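Side-chain contact in methylxanthine N1-demethylase NdmA (Pseudomonas putida, PDB 6ICN), which removes the N1-methyl group of caffeine and related methylxanthines as a Rieske non-heme iron oxygenase, using NADH and dioxygen and releasing formaldehyde: residues 171-176 and 180-185. Numbering follows the deposited sequence.
Sequences EPYWWD and ERRWEN
Arg182 carries the contact, reaching from its helix to Tyr173 and Trp175 of the strand. With CG anti to the backbone N (chi1 -154°) and the chain bent at chi2, its aliphatic part runs beside the indole, Arg182 CG 3.8 Å from Trp175 CE3. The guanidinium then lies with one face toward the six-membered ring: Trp175 CZ3 sits over its centre, 3.8 Å from Arg182 CZ, although the two planes are inclined by 41°. Side-on, NE and NH2 of Arg182 both donate to Tyr173 OH at 3.0 Å. The hydroxyl lies in the guanidinium plane, while the phenol ring stands almost perpendicular to it; a further hydrogen bond joins this oxygen to Asn268. On the next helical turn, Arg182 NH1 donates to Asn185 OD1 at 2.9 Å, on a lone pair, and that oxygen meets the indole edge at Trp175 CH2. All three guanidinium nitrogens are thus engaged, which fixes the group's rotation close to the bound caffeine. Asn185 ND2 hydrogen-bonds to Tyr101 of the second subunit and to Asp307, placing it in the second shell of the catalytic-domain metal site (His191, His196, Asp307), where cobalt probably replaces the mononuclear iron. A short link joins strand 166-175, an edge strand within this chain, to helix 179-186; their local axes stay 11.5 Å apart, bridged by side chains. Strand 277-286 pairs antiparallel with 166-175 and meets Arg182 at Asn280, while helix 293-313 packs against Trp175 and Arg182.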
ATOM      1  N   GLU A 171       6.157  12.819 -22.640  1.00 19.85           N
ATOM      2  CA  GLU A 171       5.806  13.291 -21.314  1.00 18.31           C
ATOM      3  C   GLU A 171       7.078  13.642 -20.540  1.00 16.20           C
ATOM      4  O   GLU A 171       8.107  12.987 -20.706  1.00 21.23           O
ATOM      5  CB  GLU A 171       5.007  12.229 -20.572  1.00 24.57           C
ATOM      6  CG  GLU A 171       3.578  12.138 -21.120  1.00 29.86           C
ATOM      7  CD  GLU A 171       2.776  11.003 -20.537  1.00 42.46           C
ATOM      8  OE1 GLU A 171       3.299  10.273 -19.666  1.00 39.57           O
ATOM      9  OE2 GLU A 171       1.607  10.856 -20.955  1.00 43.44           O
ATOM     10  N   PRO A 172       7.026  14.644 -19.671  1.00 17.52           N
ATOM     11  CA  PRO A 172       8.228  14.990 -18.897  1.00 17.00           C
ATOM     12  C   PRO A 172       8.640  13.856 -17.970  1.00 19.50           C
ATOM     13  O   PRO A 172       7.811  13.058 -17.525  1.00 18.46           O
ATOM     14  CB  PRO A 172       7.818  16.241 -18.109  1.00 21.61           C
ATOM     15  CG  PRO A 172       6.337  16.386 -18.290  1.00 30.59           C
ATOM     16  CD  PRO A 172       5.928  15.611 -19.498  1.00 21.79           C
ATOM     17  N   TYR A 173       9.945  13.801 -17.673  1.00 16.82           N
ATOM     18  CA  TYR A 173      10.493  12.826 -16.736  1.00 17.77           C
ATOM     19  C   TYR A 173      11.288  13.551 -15.652  1.00 18.17           C
ATOM     20  O   TYR A 173      12.053  14.481 -15.928  1.00 18.11           O
ATOM     21  CB  TYR A 173      11.351  11.758 -17.456  1.00 18.17           C
ATOM     22  CG  TYR A 173      12.551  12.267 -18.229  1.00 18.09           C
ATOM     23  CD1 TYR A 173      12.407  12.855 -19.495  1.00 19.19           C
ATOM     24  CD2 TYR A 173      13.846  12.153 -17.702  1.00 18.56           C
ATOM     25  CE1 TYR A 173      13.515  13.318 -20.202  1.00 18.71           C
ATOM     26  CE2 TYR A 173      14.954  12.601 -18.416  1.00 19.74           C
ATOM     27  CZ  TYR A 173      14.790  13.181 -19.655  1.00 20.68           C
ATOM     28  OH  TYR A 173      15.888  13.652 -20.340  1.00 22.14           O
ATOM     29  N   TRP A 174      11.079  13.141 -14.413  1.00 17.73           N
ATOM     30  CA  TRP A 174      11.661  13.826 -13.265  1.00 18.15           C
ATOM     31  C   TRP A 174      12.867  13.055 -12.753  1.00 16.41           C
ATOM     32  O   TRP A 174      12.784  11.843 -12.560  1.00 17.91           O
ATOM     33  CB  TRP A 174      10.632  13.947 -12.151  1.00 18.86           C
ATOM     34  CG  TRP A 174       9.529  14.877 -12.471  1.00 20.57           C
ATOM     35  CD1 TRP A 174       8.481  14.660 -13.328  1.00 23.76           C
ATOM     36  CD2 TRP A 174       9.337  16.161 -11.908  1.00 22.11           C
ATOM     37  NE1 TRP A 174       7.659  15.755 -13.340  1.00 24.75           N
ATOM     38  CE2 TRP A 174       8.157  16.693 -12.475  1.00 20.96           C
ATOM     39  CE3 TRP A 174      10.052  16.925 -10.992  1.00 19.93           C
ATOM     40  CZ2 TRP A 174       7.676  17.946 -12.135  1.00 25.34           C
ATOM     41  CZ3 TRP A 174       9.570  18.178 -10.652  1.00 26.01           C
ATOM     42  CH2 TRP A 174       8.395  18.674 -11.226  1.00 25.13           C
ATOM     43  N   TRP A 175      13.977  13.757 -12.525  1.00 15.45           N
ATOM     44  CA  TRP A 175      15.171  13.153 -11.950  1.00 16.62           C
ATOM     45  C   TRP A 175      15.607  13.902 -10.701  1.00 16.71           C
ATOM     46  O   TRP A 175      15.509  15.129 -10.620  1.00 16.21           O
ATOM     47  CB  TRP A 175      16.344  13.159 -12.934  1.00 17.71           C
ATOM     48  CG  TRP A 175      16.313  12.111 -14.008  1.00 15.68           C
ATOM     49  CD1 TRP A 175      15.339  11.174 -14.233  1.00 18.95           C
ATOM     50  CD2 TRP A 175      17.335  11.875 -14.976  1.00 17.16           C
ATOM     51  NE1 TRP A 175      15.695  10.376 -15.304  1.00 18.70           N
ATOM     52  CE2 TRP A 175      16.915  10.787 -15.772  1.00 17.97           C
ATOM     53  CE3 TRP A 175      18.569  12.478 -15.252  1.00 21.37           C
ATOM     54  CZ2 TRP A 175      17.687  10.298 -16.824  1.00 19.64           C
ATOM     55  CZ3 TRP A 175      19.334  11.986 -16.311  1.00 23.54           C
ATOM     56  CH2 TRP A 175      18.889  10.903 -17.071  1.00 22.26           C
ATOM     57  N   ASP A 176      16.122  13.153  -9.729  1.00 15.41           N
ATOM     58  CA  ASP A 176      16.769  13.728  -8.559  1.00 14.44           C
ATOM     59  C   ASP A 176      18.225  14.043  -8.907  1.00 19.09           C
ATOM     60  O   ASP A 176      19.169  13.453  -8.387  1.00 16.16           O
ATOM     61  CB  ASP A 176      16.670  12.759  -7.384  1.00 16.53           C
ATOM     62  CG  ASP A 176      17.167  13.356  -6.084  1.00 25.92           C
ATOM     63  OD1 ASP A 176      16.697  14.442  -5.695  1.00 30.25           O
ATOM     64  OD2 ASP A 176      18.015  12.715  -5.425  1.00 34.03           O
ATOM     65  N   GLU A 180      22.640  20.910 -14.601  1.00 16.36           N
ATOM     66  CA  GLU A 180      24.025  20.804 -15.062  1.00 18.42           C
ATOM     67  C   GLU A 180      24.465  19.344 -15.205  1.00 16.88           C
ATOM     68  O   GLU A 180      25.068  18.964 -16.217  1.00 17.58           O
ATOM     69  CB  GLU A 180      24.952  21.560 -14.098  1.00 18.74           C
ATOM     70  CG  GLU A 180      24.717  23.078 -14.038  1.00 19.53           C
ATOM     71  CD  GLU A 180      23.624  23.519 -13.032  1.00 27.52           C
ATOM     72  OE1 GLU A 180      22.935  22.661 -12.398  1.00 23.61           O
ATOM     73  OE2 GLU A 180      23.450  24.754 -12.857  1.00 29.08           O
ATOM     74  N   ARG A 181      24.173  18.500 -14.201  1.00 17.49           N
ATOM     75  CA  ARG A 181      24.579  17.103 -14.322  1.00 17.49           C
ATOM     76  C   ARG A 181      23.806  16.398 -15.431  1.00 16.83           C
ATOM     77  O   ARG A 181      24.349  15.523 -16.114  1.00 17.40           O
ATOM     78  CB  ARG A 181      24.406  16.389 -12.972  1.00 16.63           C
ATOM     79  CG  ARG A 181      25.352  16.944 -11.894  1.00 19.61           C
ATOM     80  CD  ARG A 181      26.098  15.817 -11.290  1.00 22.53           C
ATOM     81  NE  ARG A 181      26.805  16.097 -10.045  1.00 20.39           N
ATOM     82  CZ  ARG A 181      28.127  15.965  -9.911  1.00 20.20           C
ATOM     83  NH1 ARG A 181      28.866  15.635 -10.963  1.00 18.59           N
ATOM     84  NH2 ARG A 181      28.697  16.160  -8.731  1.00 19.00           N
ATOM     85  N   ARG A 182      22.539  16.788 -15.646  1.00 15.19           N
ATOM     86  CA  ARG A 182      21.764  16.191 -16.726  1.00 15.78           C
ATOM     87  C   ARG A 182      22.340  16.569 -18.084  1.00 14.95           C
ATOM     88  O   ARG A 182      22.469  15.715 -18.970  1.00 15.33           O
ATOM     89  CB  ARG A 182      20.294  16.621 -16.608  1.00 17.81           C
ATOM     90  CG  ARG A 182      19.322  15.626 -17.241  1.00 21.29           C
ATOM     91  CD  ARG A 182      19.154  15.864 -18.737  1.00 17.26           C
ATOM     92  NE  ARG A 182      18.577  14.673 -19.369  1.00 20.37           N
ATOM     93  CZ  ARG A 182      19.272  13.595 -19.726  1.00 21.69           C
ATOM     94  NH1 ARG A 182      20.599  13.559 -19.531  1.00 21.00           N
ATOM     95  NH2 ARG A 182      18.652  12.548 -20.280  1.00 20.63           N
ATOM     96  N   TRP A 183      22.701  17.845 -18.258  1.00 16.20           N
ATOM     97  CA  TRP A 183      23.300  18.293 -19.509  1.00 16.80           C
ATOM     98  C   TRP A 183      24.574  17.506 -19.804  1.00 16.41           C
ATOM     99  O   TRP A 183      24.760  16.976 -20.909  1.00 16.67           O
ATOM    100  CB  TRP A 183      23.593  19.796 -19.431  1.00 15.66           C
ATOM    101  CG  TRP A 183      23.990  20.440 -20.758  1.00 17.76           C
ATOM    102  CD1 TRP A 183      23.177  21.173 -21.576  1.00 20.93           C
ATOM    103  CD2 TRP A 183      25.289  20.423 -21.393  1.00 18.33           C
ATOM    104  NE1 TRP A 183      23.883  21.609 -22.688  1.00 19.43           N
ATOM    105  CE2 TRP A 183      25.179  21.169 -22.591  1.00 19.49           C
ATOM    106  CE3 TRP A 183      26.528  19.874 -21.054  1.00 17.27           C
ATOM    107  CZ2 TRP A 183      26.255  21.345 -23.472  1.00 20.32           C
ATOM    108  CZ3 TRP A 183      27.611  20.056 -21.931  1.00 17.74           C
ATOM    109  CH2 TRP A 183      27.462  20.792 -23.124  1.00 18.89           C
ATOM    110  N   GLU A 184      25.452  17.386 -18.801  1.00 18.00           N
ATOM    111  CA  GLU A 184      26.701  16.665 -19.016  1.00 18.83           C
ATOM    112  C   GLU A 184      26.448  15.195 -19.329  1.00 19.26           C
ATOM    113  O   GLU A 184      27.139  14.605 -20.168  1.00 18.24           O
ATOM    114  CB  GLU A 184      27.610  16.828 -17.794  1.00 18.39           C
ATOM    115  CG  GLU A 184      27.982  18.277 -17.562  1.00 18.55           C
ATOM    116  CD  GLU A 184      29.049  18.459 -16.514  1.00 26.72           C
ATOM    117  OE1 GLU A 184      29.758  17.472 -16.223  1.00 33.17           O
ATOM    118  OE2 GLU A 184      29.152  19.577 -15.964  1.00 24.33           O
ATOM    119  N   ASN A 185      25.434  14.588 -18.699  1.00 16.43           N
ATOM    120  CA  ASN A 185      25.094  13.207 -19.029  1.00 17.66           C
ATOM    121  C   ASN A 185      24.656  13.069 -20.486  1.00 17.56           C
ATOM    122  O   ASN A 185      25.017  12.101 -21.163  1.00 19.90           O
ATOM    123  CB  ASN A 185      24.001  12.710 -18.072  1.00 17.36           C
ATOM    124  CG  ASN A 185      23.452  11.346 -18.462  1.00 20.99           C
ATOM    125  OD1 ASN A 185      22.327  11.248 -18.945  1.00 20.09           O
ATOM    126  ND2 ASN A 185      24.250  10.293 -18.285  1.00 20.04           N
TER